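Exo-beta-1,4-mannosidase (Rhizomucor miehei, PDB 4LYP) probably hydrolyses terminal, non-reducing beta-D-mannose residues from beta-1,4-mannosides and can also transfer the sugar, as a fungal glycoside hydrolase of family 5. Local coordinates at residues Asn95-Ala100 and Val146-Asn151; Met231-Ala236 and Pro259-Ser264; Ala344-Glu349 and Ser358-His363. All blocks are in the same frame, centred on the assembly; numbering follows the deposited sequence.

Interaction 1 (Asn95-Ala100 and Val146-Asn151)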
ATOM      1  N   ASN A  95       2.036  10.947  -4.547  1.00  6.77           N
ATOM      2  CA  ASN A  95       1.070  10.157  -3.822  1.00  6.56           C
ATOM      3  C   ASN A  95       1.779   9.014  -3.128  1.00  6.25           C
ATOM      4  O   ASN A  95       2.566   8.293  -3.755  1.00  7.04           O
ATOM      5  CB  ASN A  95       0.004   9.572  -4.817  1.00  7.09           C
ATOM      6  CG  ASN A  95      -1.082   8.765  -4.134  1.00  6.06           C
ATOM      7  OD1 ASN A  95      -1.028   7.522  -4.133  1.00  7.38           O
ATOM      8  ND2 ASN A  95      -2.055   9.438  -3.545  1.00  8.14           N
ATOM      9  N   LEU A  96       1.570   8.922  -1.786  1.00  5.82           N
ATOM     10  CA  LEU A  96       2.122   7.783  -1.026  1.00  6.27           C
ATOM     11  C   LEU A  96       0.962   6.969  -0.454  1.00  5.35           C
ATOM     12  O   LEU A  96       0.044   7.498   0.167  1.00  6.06           O
ATOM     13  CB  LEU A  96       3.001   8.222   0.152  1.00  7.09           C
ATOM     14  CG  LEU A  96       4.186   9.125  -0.254  1.00  7.17           C
ATOM     15  CD1 LEU A  96       4.977   9.460   1.003  1.00  7.40           C
ATOM     16  CD2 LEU A  96       5.116   8.441  -1.286  1.00  8.49           C
ATOM     17  N   ARG A  97       1.036   5.658  -0.701  1.00  6.14           N
ATOM     18  CA  ARG A  97       0.168   4.686  -0.003  1.00  5.82           C
ATOM     19  C   ARG A  97       0.884   4.324   1.283  1.00  5.95           C
ATOM     20  O   ARG A  97       2.021   3.850   1.245  1.00  5.91           O
ATOM     21  CB  ARG A  97      -0.122   3.505  -0.921  1.00  6.75           C
ATOM     22  CG  ARG A  97      -0.997   2.466  -0.248  1.00  6.59           C
ATOM     23  CD  ARG A  97      -1.578   1.533  -1.292  1.00  6.99           C
ATOM     24  NE  ARG A  97      -2.311   0.405  -0.673  1.00  6.19           N
ATOM     25  CZ  ARG A  97      -1.861  -0.832  -0.508  1.00  5.63           C
ATOM     26  NH1 ARG A  97      -0.590  -1.134  -0.736  1.00  6.53           N
ATOM     27  NH2 ARG A  97      -2.688  -1.755  -0.019  1.00  7.01           N
ATOM     28  N   VAL A  98       0.240   4.595   2.405  1.00  5.84           N
ATOM     29  CA  VAL A  98       0.855   4.508   3.708  1.00  6.56           C
ATOM     30  C   VAL A  98      -0.007   3.595   4.601  1.00  6.25           C
ATOM     31  O   VAL A  98      -1.167   3.374   4.340  1.00  7.11           O
ATOM     32  CB  VAL A  98       1.116   5.889   4.345  1.00  6.91           C
ATOM     33  CG1 VAL A  98       1.960   6.726   3.396  1.00  8.68           C
ATOM     34  CG2 VAL A  98      -0.166   6.567   4.729  1.00  8.21           C
ATOM     35  N   MET A  99       0.612   3.141   5.663  1.00  6.17           N
ATOM     36  CA  MET A  99      -0.096   2.290   6.610  0.50  6.86           C
ATOM     37  C   MET A  99      -0.466   3.098   7.860  1.00  6.61           C
ATOM     38  O   MET A  99       0.331   3.624   8.536  1.00  9.77           O
ATOM     39  CB  MET A  99       0.778   1.077   6.951  0.50  7.81           C
ATOM     40  CG  MET A  99       0.109   0.011   7.830  0.50  5.60           C
ATOM     41  SD  MET A  99      -1.561  -0.602   7.332  0.50  8.56           S
ATOM     42  CE  MET A  99      -0.966  -2.248   7.539  0.50 15.69           C
ATOM     43  N   ALA A 100      -1.768   3.158   8.109  1.00  6.46           N
ATOM     44  CA  ALA A 100      -2.360   3.908   9.207  1.00  6.80           C
ATOM     45  C   ALA A 100      -2.959   2.936  10.246  1.00  6.03           C
ATOM     46  O   ALA A 100      -4.030   3.206  10.837  1.00  7.45           O
ATOM     47  CB  ALA A 100      -3.372   4.886   8.732  1.00  8.00           C
ATOM     48  N   VAL A 146      -2.851   7.743   0.563  1.00  6.13           N
ATOM     49  CA  VAL A 146      -3.850   6.668   0.647  1.00  6.88           C
ATOM     50  C   VAL A 146      -3.630   6.009   2.021  1.00  6.55           C
ATOM     51  O   VAL A 146      -2.522   5.481   2.280  1.00  6.83           O
ATOM     52  CB  VAL A 146      -3.713   5.637  -0.505  1.00  6.54           C
ATOM     53  CG1 VAL A 146      -4.618   4.465  -0.292  1.00  8.07           C
ATOM     54  CG2 VAL A 146      -3.983   6.341  -1.838  1.00  8.64           C
ATOM     55  N   MET A 147      -4.632   6.130   2.895  1.00  6.38           N
ATOM     56  CA  MET A 147      -4.480   5.745   4.315  1.00  6.34           C
ATOM     57  C   MET A 147      -5.031   4.325   4.518  1.00  6.19           C
ATOM     58  O   MET A 147      -6.245   4.157   4.635  1.00  7.25           O
ATOM     59  CB  MET A 147      -5.237   6.695   5.178  1.00  7.84           C
ATOM     60  CG  MET A 147      -4.682   8.147   5.181  1.00  7.63           C
ATOM     61  SD  MET A 147      -3.177   8.310   6.138  1.00  8.02           S
ATOM     62  CE  MET A 147      -3.917   8.466   7.771  1.00  8.20           C
ATOM     63  N   THR A 148      -4.160   3.334   4.515  1.00  6.34           N
ATOM     64  CA  THR A 148      -4.578   1.924   4.662  1.00  7.07           C
ATOM     65  C   THR A 148      -4.904   1.671   6.138  1.00  6.86           C
ATOM     66  O   THR A 148      -4.042   1.853   7.011  1.00  7.78           O
ATOM     67  CB  THR A 148      -3.536   0.981   4.143  1.00  6.85           C
ATOM     68  OG1 THR A 148      -3.189   1.374   2.780  1.00  6.89           O
ATOM     69  CG2 THR A 148      -3.998  -0.456   4.128  1.00  8.03           C
ATOM     70  N   LEU A 149      -6.163   1.314   6.430  1.00  6.61           N
ATOM     71  CA  LEU A 149      -6.635   1.247   7.828  1.00  6.63           C
ATOM     72  C   LEU A 149      -6.467  -0.108   8.479  1.00  6.81           C
ATOM     73  O   LEU A 149      -6.731  -0.239   9.702  1.00  6.97           O
ATOM     74  CB  LEU A 149      -8.088   1.696   7.869  1.00  7.50           C
ATOM     75  CG  LEU A 149      -8.308   3.175   7.612  1.00  7.24           C
ATOM     76  CD1 LEU A 149      -9.757   3.408   7.164  1.00  9.00           C
ATOM     77  CD2 LEU A 149      -7.998   3.937   8.891  1.00  9.27           C
ATOM     78  N   GLY A 150      -6.073  -1.120   7.717  1.00  6.76           N
ATOM     79  CA  GLY A 150      -5.902  -2.473   8.259  1.00  6.76           C
ATOM     80  C   GLY A 150      -5.185  -3.318   7.274  1.00  5.61           C
ATOM     81  O   GLY A 150      -4.743  -2.800   6.227  1.00  6.71           O
ATOM     82  N   ASN A 151      -5.099  -4.601   7.572  1.00  7.19           N
ATOM     83  CA  ASN A 151      -4.238  -5.477   6.753  1.00  6.54           C
ATOM     84  C   ASN A 151      -4.728  -6.877   6.890  1.00  6.03           C
ATOM     85  O   ASN A 151      -4.892  -7.352   8.028  1.00  6.76           O
ATOM     86  CB  ASN A 151      -2.793  -5.365   7.240  1.00  6.50           C
ATOM     87  CG  ASN A 151      -1.760  -6.005   6.336  1.00  6.56           C
ATOM     88  OD1 ASN A 151      -2.054  -6.537   5.250  1.00  6.83           O
ATOM     89  ND2 ASN A 151      -0.523  -5.881   6.763  1.00  7.62           N
TER

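Interaction 2 (Met231-Ala236 and Pro259-Ser264)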
ATOM      1  N   MET A 231      -5.880  11.594   0.401  1.00  7.29           N
ATOM      2  CA  MET A 231      -6.650  11.293  -0.797  1.00  7.68           C
ATOM      3  C   MET A 231      -7.782  10.339  -0.487  1.00  8.13           C
ATOM      4  O   MET A 231      -8.917  10.493  -0.994  1.00  8.70           O
ATOM      5  CB  MET A 231      -5.703  10.699  -1.867  1.00  7.94           C
ATOM      6  CG  MET A 231      -6.501  10.050  -2.996  1.00  8.27           C
ATOM      7  SD  MET A 231      -5.395   9.557  -4.333  1.00  8.41           S
ATOM      8  CE  MET A 231      -6.406   8.345  -5.202  1.00 11.68           C
ATOM      9  N   SER A 232      -7.472   9.263   0.206  1.00  7.53           N
ATOM     10  CA  SER A 232      -8.482   8.232   0.432  1.00  7.53           C
ATOM     11  C   SER A 232      -8.252   7.492   1.737  1.00  7.01           C
ATOM     12  O   SER A 232      -7.099   7.401   2.226  1.00  7.43           O
ATOM     13  CB  SER A 232      -8.552   7.242  -0.753  1.00  8.30           C
ATOM     14  OG  SER A 232      -7.340   6.543  -0.791  1.00  8.75           O
ATOM     15  N   TRP A 233      -9.331   6.946   2.267  1.00  7.65           N
ATOM     16  CA  TRP A 233      -9.290   5.934   3.345  1.00  7.44           C
ATOM     17  C   TRP A 233      -9.447   4.598   2.676  1.00  7.05           C
ATOM     18  O   TRP A 233     -10.364   4.392   1.883  1.00  9.09           O
ATOM     19  CB  TRP A 233     -10.457   6.119   4.293  1.00  7.46           C
ATOM     20  CG  TRP A 233     -10.375   7.440   4.993  1.00  7.63           C
ATOM     21  CD1 TRP A 233     -11.120   8.599   4.746  1.00  8.16           C
ATOM     22  CD2 TRP A 233      -9.451   7.804   6.041  1.00  6.87           C
ATOM     23  NE1 TRP A 233     -10.680   9.627   5.548  1.00  8.23           N
ATOM     24  CE2 TRP A 233      -9.675   9.185   6.353  1.00  7.04           C
ATOM     25  CE3 TRP A 233      -8.471   7.089   6.753  1.00  7.58           C
ATOM     26  CZ2 TRP A 233      -8.941   9.842   7.314  1.00  8.06           C
ATOM     27  CZ3 TRP A 233      -7.731   7.749   7.702  1.00  7.99           C
ATOM     28  CH2 TRP A 233      -7.979   9.114   7.995  1.00  8.15           C
ATOM     29  N   GLN A 234      -8.548   3.666   2.981  1.00  6.48           N
ATOM     30  CA  GLN A 234      -8.574   2.328   2.355  1.00  6.83           C
ATOM     31  C   GLN A 234      -8.906   1.295   3.405  1.00  6.90           C
ATOM     32  O   GLN A 234      -8.244   1.255   4.461  1.00  7.08           O
ATOM     33  CB  GLN A 234      -7.252   2.064   1.662  1.00  6.73           C
ATOM     34  CG  GLN A 234      -7.192   0.673   1.042  1.00  6.67           C
ATOM     35  CD  GLN A 234      -5.991   0.642   0.141  1.00  7.18           C
ATOM     36  OE1 GLN A 234      -4.862   0.348   0.610  1.00  7.61           O
ATOM     37  NE2 GLN A 234      -6.171   0.977  -1.149  1.00  7.00           N
ATOM     38  N   ILE A 235      -9.956   0.503   3.136  1.00  7.23           N
ATOM     39  CA  ILE A 235     -10.457  -0.442   4.161  1.00  7.39           C
ATOM     40  C   ILE A 235      -9.281  -1.228   4.787  1.00  6.73           C
ATOM     41  O   ILE A 235      -9.077  -1.255   6.012  1.00  7.55           O
ATOM     42  CB  ILE A 235     -11.487  -1.370   3.555  1.00  7.73           C
ATOM     43  CG1 ILE A 235     -12.772  -0.641   3.127  1.00  8.83           C
ATOM     44  CG2 ILE A 235     -11.849  -2.461   4.610  1.00  9.78           C
ATOM     45  CD1 ILE A 235     -13.740  -1.504   2.318  1.00 10.89           C
ATOM     46  N   ALA A 236      -8.553  -1.958   3.925  1.00  7.14           N
ATOM     47  CA  ALA A 236      -7.500  -2.814   4.432  1.00  6.46           C
ATOM     48  C   ALA A 236      -6.679  -3.242   3.243  1.00  6.26           C
ATOM     49  O   ALA A 236      -7.121  -3.310   2.109  1.00  8.06           O
ATOM     50  CB  ALA A 236      -8.037  -4.087   5.146  1.00  8.05           C
ATOM     51  N   PRO A 259     -16.875  12.251   5.351  1.00 11.12           N
ATOM     52  CA  PRO A 259     -17.640  12.383   4.118  1.00 12.06           C
ATOM     53  C   PRO A 259     -16.943  13.161   3.009  1.00 11.05           C
ATOM     54  O   PRO A 259     -17.365  13.038   1.858  1.00 13.10           O
ATOM     55  CB  PRO A 259     -18.923  13.111   4.536  1.00 15.74           C
ATOM     56  CG  PRO A 259     -18.832  13.268   5.961  1.00 21.61           C
ATOM     57  CD  PRO A 259     -17.598  12.722   6.549  1.00 13.34           C
ATOM     58  N   LYS A 260     -15.857  13.886   3.314  1.00 11.50           N
ATOM     59  CA  LYS A 260     -15.161  14.612   2.270  0.70 11.23           C
ATOM     60  C   LYS A 260     -14.168  13.756   1.475  1.00 10.20           C
ATOM     61  O   LYS A 260     -13.658  14.231   0.470  1.00 11.04           O
ATOM     62  CB  LYS A 260     -14.382  15.783   2.874  0.70 12.34           C
ATOM     63  CG  LYS A 260     -15.323  16.822   3.531  0.70 13.67           C
ATOM     64  CD  LYS A 260     -14.556  17.921   4.225  0.70 17.64           C
ATOM     65  CE  LYS A 260     -15.515  19.004   4.775  0.70 21.73           C
ATOM     66  NZ  LYS A 260     -16.444  19.452   3.710  0.70 35.84           N
ATOM     67  N   HIS A 261     -13.879  12.526   1.945  1.00 10.25           N
ATOM     68  CA  HIS A 261     -12.788  11.712   1.367  1.00  9.28           C
ATOM     69  C   HIS A 261     -13.282  10.559   0.532  1.00  8.38           C
ATOM     70  O   HIS A 261     -14.323   9.943   0.814  1.00  9.37           O
ATOM     71  CB  HIS A 261     -11.957  11.182   2.538  1.00  9.71           C
ATOM     72  CG  HIS A 261     -10.999  12.183   3.102  1.00  8.28           C
ATOM     73  ND1 HIS A 261     -10.771  12.289   4.455  1.00  8.57           N
ATOM     74  CD2 HIS A 261     -10.133  13.040   2.469  1.00  8.73           C
ATOM     75  CE1 HIS A 261      -9.827  13.198   4.644  1.00  9.10           C
ATOM     76  NE2 HIS A 261      -9.396  13.666   3.438  1.00  8.69           N
ATOM     77  N   LEU A 262     -12.466  10.208  -0.419  1.00  8.58           N
ATOM     78  CA  LEU A 262     -12.615   8.961  -1.177  1.00  8.43           C
ATOM     79  C   LEU A 262     -12.379   7.724  -0.300  1.00  8.18           C
ATOM     80  O   LEU A 262     -11.637   7.796   0.693  1.00  8.02           O
ATOM     81  CB  LEU A 262     -11.648   8.960  -2.349  1.00  8.89           C
ATOM     82  CG  LEU A 262     -11.801  10.113  -3.327  1.00  9.10           C
ATOM     83  CD1 LEU A 262     -10.727  10.013  -4.438  1.00 11.55           C
ATOM     84  CD2 LEU A 262     -13.225  10.159  -3.923  1.00 11.86           C
ATOM     85  N   VAL A 263     -12.968   6.614  -0.730  1.00  7.78           N
ATOM     86  CA  VAL A 263     -12.828   5.326  -0.066  1.00  8.18           C
ATOM     87  C   VAL A 263     -12.398   4.301  -1.070  1.00  8.24           C
ATOM     88  O   VAL A 263     -12.958   4.194  -2.194  1.00  8.33           O
ATOM     89  CB  VAL A 263     -14.136   4.922   0.655  1.00  8.35           C
ATOM     90  CG1 VAL A 263     -13.980   3.573   1.365  1.00  8.88           C
ATOM     91  CG2 VAL A 263     -14.546   6.001   1.637  1.00  9.92           C
ATOM     92  N   SER A 264     -11.446   3.470  -0.657  1.00  7.74           N
ATOM     93  CA  SER A 264     -10.919   2.376  -1.440  1.00  7.60           C
ATOM     94  C   SER A 264     -10.966   1.037  -0.712  1.00  6.84           C
ATOM     95  O   SER A 264     -10.982   1.009   0.515  1.00  7.66           O
ATOM     96  CB  SER A 264      -9.373   2.738  -1.693  1.00  9.32           C
ATOM     97  OG  SER A 264      -8.693   1.685  -2.302  1.00  9.38           O
TER
HETATM   98  O   HOH W   1     -10.538  12.701  -0.922  1.00 10.82           O

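Interaction 3 (Ala344-Glu349 and Ser358-His363)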
ATOM      1  N   ALA A 344      18.638 -12.067  -9.281  1.00  8.54           N
ATOM      2  CA  ALA A 344      19.045 -13.319  -8.657  1.00  8.94           C
ATOM      3  C   ALA A 344      19.666 -14.263  -9.666  1.00  9.01           C
ATOM      4  O   ALA A 344      20.594 -15.039  -9.335  1.00 10.19           O
ATOM      5  CB  ALA A 344      17.856 -13.999  -7.980  1.00 10.16           C
ATOM      6  N   TRP A 345      19.187 -14.221 -10.915  1.00  8.39           N
ATOM      7  CA  TRP A 345      19.638 -15.075 -11.987  1.00  9.71           C
ATOM      8  C   TRP A 345      21.103 -14.926 -12.323  1.00  9.63           C
ATOM      9  O   TRP A 345      21.663 -15.802 -12.992  1.00 11.62           O
ATOM     10  CB  TRP A 345      18.738 -14.857 -13.236  1.00  9.17           C
ATOM     11  CG  TRP A 345      18.788 -13.402 -13.702  1.00  9.53           C
ATOM     12  CD1 TRP A 345      17.933 -12.386 -13.340  1.00  9.79           C
ATOM     13  CD2 TRP A 345      19.770 -12.807 -14.573  1.00  9.52           C
ATOM     14  NE1 TRP A 345      18.295 -11.208 -13.917  1.00  9.72           N
ATOM     15  CE2 TRP A 345      19.431 -11.411 -14.677  1.00  9.38           C
ATOM     16  CE3 TRP A 345      20.901 -13.300 -15.302  1.00 10.11           C
ATOM     17  CZ2 TRP A 345      20.159 -10.470 -15.450  1.00 11.85           C
ATOM     18  CZ3 TRP A 345      21.614 -12.371 -16.097  1.00 11.01           C
ATOM     19  CH2 TRP A 345      21.262 -10.987 -16.161  1.00 12.18           C
ATOM     20  N   ARG A 346      21.750 -13.836 -11.937  1.00  9.29           N
ATOM     21  CA  ARG A 346      23.169 -13.698 -12.185  1.00 10.36           C
ATOM     22  C   ARG A 346      24.026 -14.645 -11.317  1.00 11.64           C
ATOM     23  O   ARG A 346      25.183 -14.908 -11.646  1.00 12.20           O
ATOM     24  CB  ARG A 346      23.586 -12.253 -11.938  1.00  9.85           C
ATOM     25  CG  ARG A 346      23.007 -11.245 -12.880  1.00  9.49           C
ATOM     26  CD  ARG A 346      23.319  -9.829 -12.526  1.00  9.70           C
ATOM     27  NE  ARG A 346      22.785  -8.857 -13.476  1.00 10.15           N
ATOM     28  CZ  ARG A 346      23.291  -8.604 -14.665  1.00 10.53           C
ATOM     29  NH1 ARG A 346      22.692  -7.731 -15.421  1.00 12.77           N
ATOM     30  NH2 ARG A 346      24.440  -9.218 -15.059  1.00 10.48           N
ATOM     31  N   ASN A 347      23.444 -15.128 -10.200  1.00 10.46           N
ATOM     32  CA  ASN A 347      24.162 -15.978  -9.269  1.00 12.53           C
ATOM     33  C   ASN A 347      23.075 -16.815  -8.604  1.00 12.12           C
ATOM     34  O   ASN A 347      22.779 -16.662  -7.447  1.00 13.94           O
ATOM     35  CB  ASN A 347      24.983 -15.147  -8.292  1.00 12.96           C
ATOM     36  CG  ASN A 347      25.855 -15.964  -7.379  1.00 16.10           C
ATOM     37  OD1 ASN A 347      25.974 -17.185  -7.502  1.00 19.85           O
ATOM     38  ND2 ASN A 347      26.416 -15.283  -6.404  1.00 16.77           N
ATOM     39  N   PRO A 348      22.440 -17.736  -9.343  1.00 13.09           N
ATOM     40  CA  PRO A 348      21.204 -18.355  -8.876  1.00 16.61           C
ATOM     41  C   PRO A 348      21.386 -19.311  -7.692  1.00 17.47           C
ATOM     42  O   PRO A 348      20.365 -19.499  -7.010  1.00 24.85           O
ATOM     43  CB  PRO A 348      20.653 -19.086 -10.101  1.00 17.12           C
ATOM     44  CG  PRO A 348      21.868 -19.316 -10.990  1.00 17.37           C
ATOM     45  CD  PRO A 348      22.769 -18.134 -10.727  1.00 14.57           C
ATOM     46  N   GLU A 349      22.604 -19.853  -7.501  1.00 18.24           N
ATOM     47  CA  GLU A 349      22.881 -20.820  -6.425  1.00 24.78           C
ATOM     48  C   GLU A 349      23.021 -20.138  -5.059  1.00 22.67           C
ATOM     49  O   GLU A 349      22.955 -20.827  -4.022  1.00 28.45           O
ATOM     50  CB  GLU A 349      24.086 -21.716  -6.728  1.00 31.52           C
ATOM     51  N   SER A 358      23.950  -4.363  -3.707  1.00 10.33           N
ATOM     52  CA  SER A 358      24.892  -4.284  -4.828  1.00 10.50           C
ATOM     53  C   SER A 358      24.432  -5.103  -6.014  1.00  9.97           C
ATOM     54  O   SER A 358      24.943  -4.917  -7.121  1.00 11.78           O
ATOM     55  CB  SER A 358      26.248  -4.765  -4.347  1.00 11.77           C
ATOM     56  OG  SER A 358      26.173  -6.070  -3.859  1.00 12.31           O
ATOM     57  N   THR A 359      23.480  -6.022  -5.863  1.00  9.49           N
ATOM     58  CA  THR A 359      23.012  -6.817  -7.019  1.00  8.52           C
ATOM     59  C   THR A 359      22.251  -5.922  -7.947  1.00  8.38           C
ATOM     60  O   THR A 359      21.396  -5.152  -7.525  1.00  8.54           O
ATOM     61  CB  THR A 359      22.185  -8.001  -6.500  1.00  8.94           C
ATOM     62  OG1 THR A 359      23.095  -8.803  -5.761  1.00  9.38           O
ATOM     63  CG2 THR A 359      21.552  -8.759  -7.627  1.00  9.13           C
ATOM     64  N   PRO A 360      22.519  -6.005  -9.272  1.00  8.22           N
ATOM     65  CA  PRO A 360      21.775  -5.170 -10.203  1.00  7.63           C
ATOM     66  C   PRO A 360      20.286  -5.516 -10.303  1.00  7.46           C
ATOM     67  O   PRO A 360      19.851  -6.578  -9.865  1.00  7.91           O
ATOM     68  CB  PRO A 360      22.429  -5.455 -11.572  1.00 10.65           C
ATOM     69  CG  PRO A 360      23.765  -6.014 -11.234  1.00 10.98           C
ATOM     70  CD  PRO A 360      23.581  -6.775  -9.961  1.00  9.01           C
ATOM     71  N   THR A 361      19.558  -4.596 -10.950  1.00  7.93           N
ATOM     72  CA  THR A 361      18.128  -4.688 -11.114  1.00  7.40           C
ATOM     73  C   THR A 361      17.768  -4.586 -12.586  1.00  7.77           C
ATOM     74  O   THR A 361      16.798  -3.936 -12.960  1.00  8.09           O
ATOM     75  CB  THR A 361      17.403  -3.629 -10.271  1.00  8.27           C
ATOM     76  OG1 THR A 361      17.858  -2.313 -10.636  1.00  8.74           O
ATOM     77  CG2 THR A 361      17.618  -3.817  -8.787  1.00  9.03           C
ATOM     78  N   SER A 362      18.526  -5.262 -13.474  1.00  7.94           N
ATOM     79  CA  SER A 362      18.186  -5.088 -14.895  0.60  8.10           C
ATOM     80  C   SER A 362      16.826  -5.657 -15.280  1.00  7.51           C
ATOM     81  O   SER A 362      16.126  -5.040 -16.056  1.00  8.20           O
ATOM     82  CB  SER A 362      19.273  -5.643 -15.778  0.60  9.80           C
ATOM     83  OG  SER A 362      19.417  -7.064 -15.659  0.60 10.09           O
ATOM     84  N   HIS A 363      16.425  -6.810 -14.712  1.00  7.87           N
ATOM     85  CA  HIS A 363      15.086  -7.306 -15.048  1.00  7.22           C
ATOM     86  C   HIS A 363      14.021  -6.391 -14.518  1.00  7.07           C
ATOM     87  O   HIS A 363      13.083  -6.019 -15.220  1.00  7.84           O
ATOM     88  CB  HIS A 363      14.883  -8.715 -14.489  1.00  7.91           C
ATOM     89  CG  HIS A 363      15.511  -9.788 -15.293  1.00  8.62           C
ATOM     90  ND1 HIS A 363      15.187 -11.120 -15.164  1.00 10.16           N
ATOM     91  CD2 HIS A 363      16.451  -9.729 -16.323  1.00  9.88           C
ATOM     92  CE1 HIS A 363      15.874 -11.828 -16.038  1.00 10.04           C
ATOM     93  NE2 HIS A 363      16.676 -11.025 -16.712  1.00 11.27           N
TER

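Interaction 1 (Asn95-Ala100 and Val146-Asn151)
V146 meets the strand 95-99 through both its ends: its N-H goes to L96 O, and its carbonyl oxygen takes V98 N at 2.9 Å in a bond that is almost straight (177° at the hydrogen). T148 repeats the pattern two residues on, its N reaching V98 O and its O receiving A100 N at 2.8 Å, in the carbonyl plane. On one face R97, V146, M99 and T148 lie together, with V146 CG1 4.1 Å from R97 CG. In one of its two conformers, so tentatively, M99 bends at chi2 and chi3 and brings SD to 3.5 Å from T148 O; its side chain then crosses that of N151 at about a right angle, CE 3.6 Å from N151 CB. On the other face V98 CG2 touches M147 SD at 3.8 Å. Just past the strand end, A100 CB rests on M147 CE at 3.7 Å.

These are neighbouring parallel strands of the TIM barrel, running at 19° to each other, and helix 125-140 between them packs L134 and L135 onto V98 and M147, and L131 onto A100. R97, extended with CG anti to the backbone N (chi1 179°), crosses T148 obliquely, NE 3.7 Å from T148 OG1. Both atoms hydrogen-bond to Q234 OE1, while NH1 pairs with E337 and NH2 with N237. N237 in turn holds N151 OD1, and S156 OG accepts from N151 ND2.

Interaction 2 (Met231-Ala236 and Pro259-Ser264)
Q234 reaches across to S264 along its whole length. Its CB lies 4.0 Å from S264 CB, and CG, which points away from the backbone N and lies beside the carbonyl carbon (chi1 178°), is 3.8 Å from both S264 OG and S264 O. From there the extended chain carries the amide along that face of the sheet to the S264 hydroxyl, where NE2 gives a hydrogen to S264 OG at 2.9 Å. That bond is nearly straight, 173° at the hydrogen, and the hydroxyl oxygen lies in the amide plane. The two ends of the amide are also gripped from outside: NE2 bonds to E336 OE1, and OE1 is bonded toward the neighbouring strands 95-99 and 144-148, so its rotation is fixed from several directions.

The backbones form a parallel ladder, W233 N to L262 O, S264 N to W233 O and I235 N to S264 O, backed by short CA-H...O contacts such as V263 CA to W233 O at 3.3 Å. At the start of the ladder a water spans M231 O and L262 N. From the other face the W233 indole crosses H261 obliquely, with NE1 2.9 Å from H261 ND1 and the ring planes at 73°; H261 NE2 is held by the carbonyl of D227.

The two strands are the ends of a beta-alpha-beta unit of the TIM barrel, with helix 244-257 as the crossover. I254 of that helix packs on W233, I235 and V263, and W246 on I235. Beyond M231 and L262 lies F48 of strand 48-50, while strand 144-148 flanks 230-234 on its other edge, bonded to S232 and Q234 through M147.

Interaction 3 (Ala344-Glu349 and Ser358-His363)
The indole of W345 is sandwiched: the H363 imidazole lies over one face, and R346 CG over the opposite face, toward the rim. This is where the loop that follows strand 333-338 of the TIM barrel folds back, through a 3-10 turn at 344-346, onto the first turn of helix 362-380. The ring pair is an offset stack, the centroid of the five-membered ring 3.8 Å from that of H363 and the planes at 21°, with W345 NE1 above the middle of the imidazole. In one of the two conformers of S362, its OG comes to the edge of the indole, in its plane, 3.5 Å from W345 CZ2. W345 CG sits between the backbone N and the carbonyl carbon (chi1 59°), which turns the indole toward the helix.

The extended R346 chain crosses P360 at a slant, with NE 3.8 Å from P360 CG, and lays its guanidinium over W345 CH2. D343, just before the turn, ties both sides together: its carboxylate makes a salt bridge with R346 NE and a hydrogen bond with H363 N. H363 ND1 is hydrogen-bonded to the hydroxyl of Y300.

Overall arrangement
From the N terminus, interaction 1 closes first, bringing strands 95-99 and 144-148 together across a connection that holds helix 125-140. Interaction 2 then opens and closes over helix 244-257, joining strand 230-234 to 262-264. Nothing nests or crosses, since the three contacts follow in series along the chain. The first two are continuous in space, their centres 10 Å apart: strands 144-148 and 230-234 are neighbours in one sheet. Interaction 3 closes last, over eight intervening residues, and ties the loop after strand 333-338 to the start of helix 362-380. It lies at the surface, its centre 38 Å from that of interaction 2 and on the opposite side of the chain's centre.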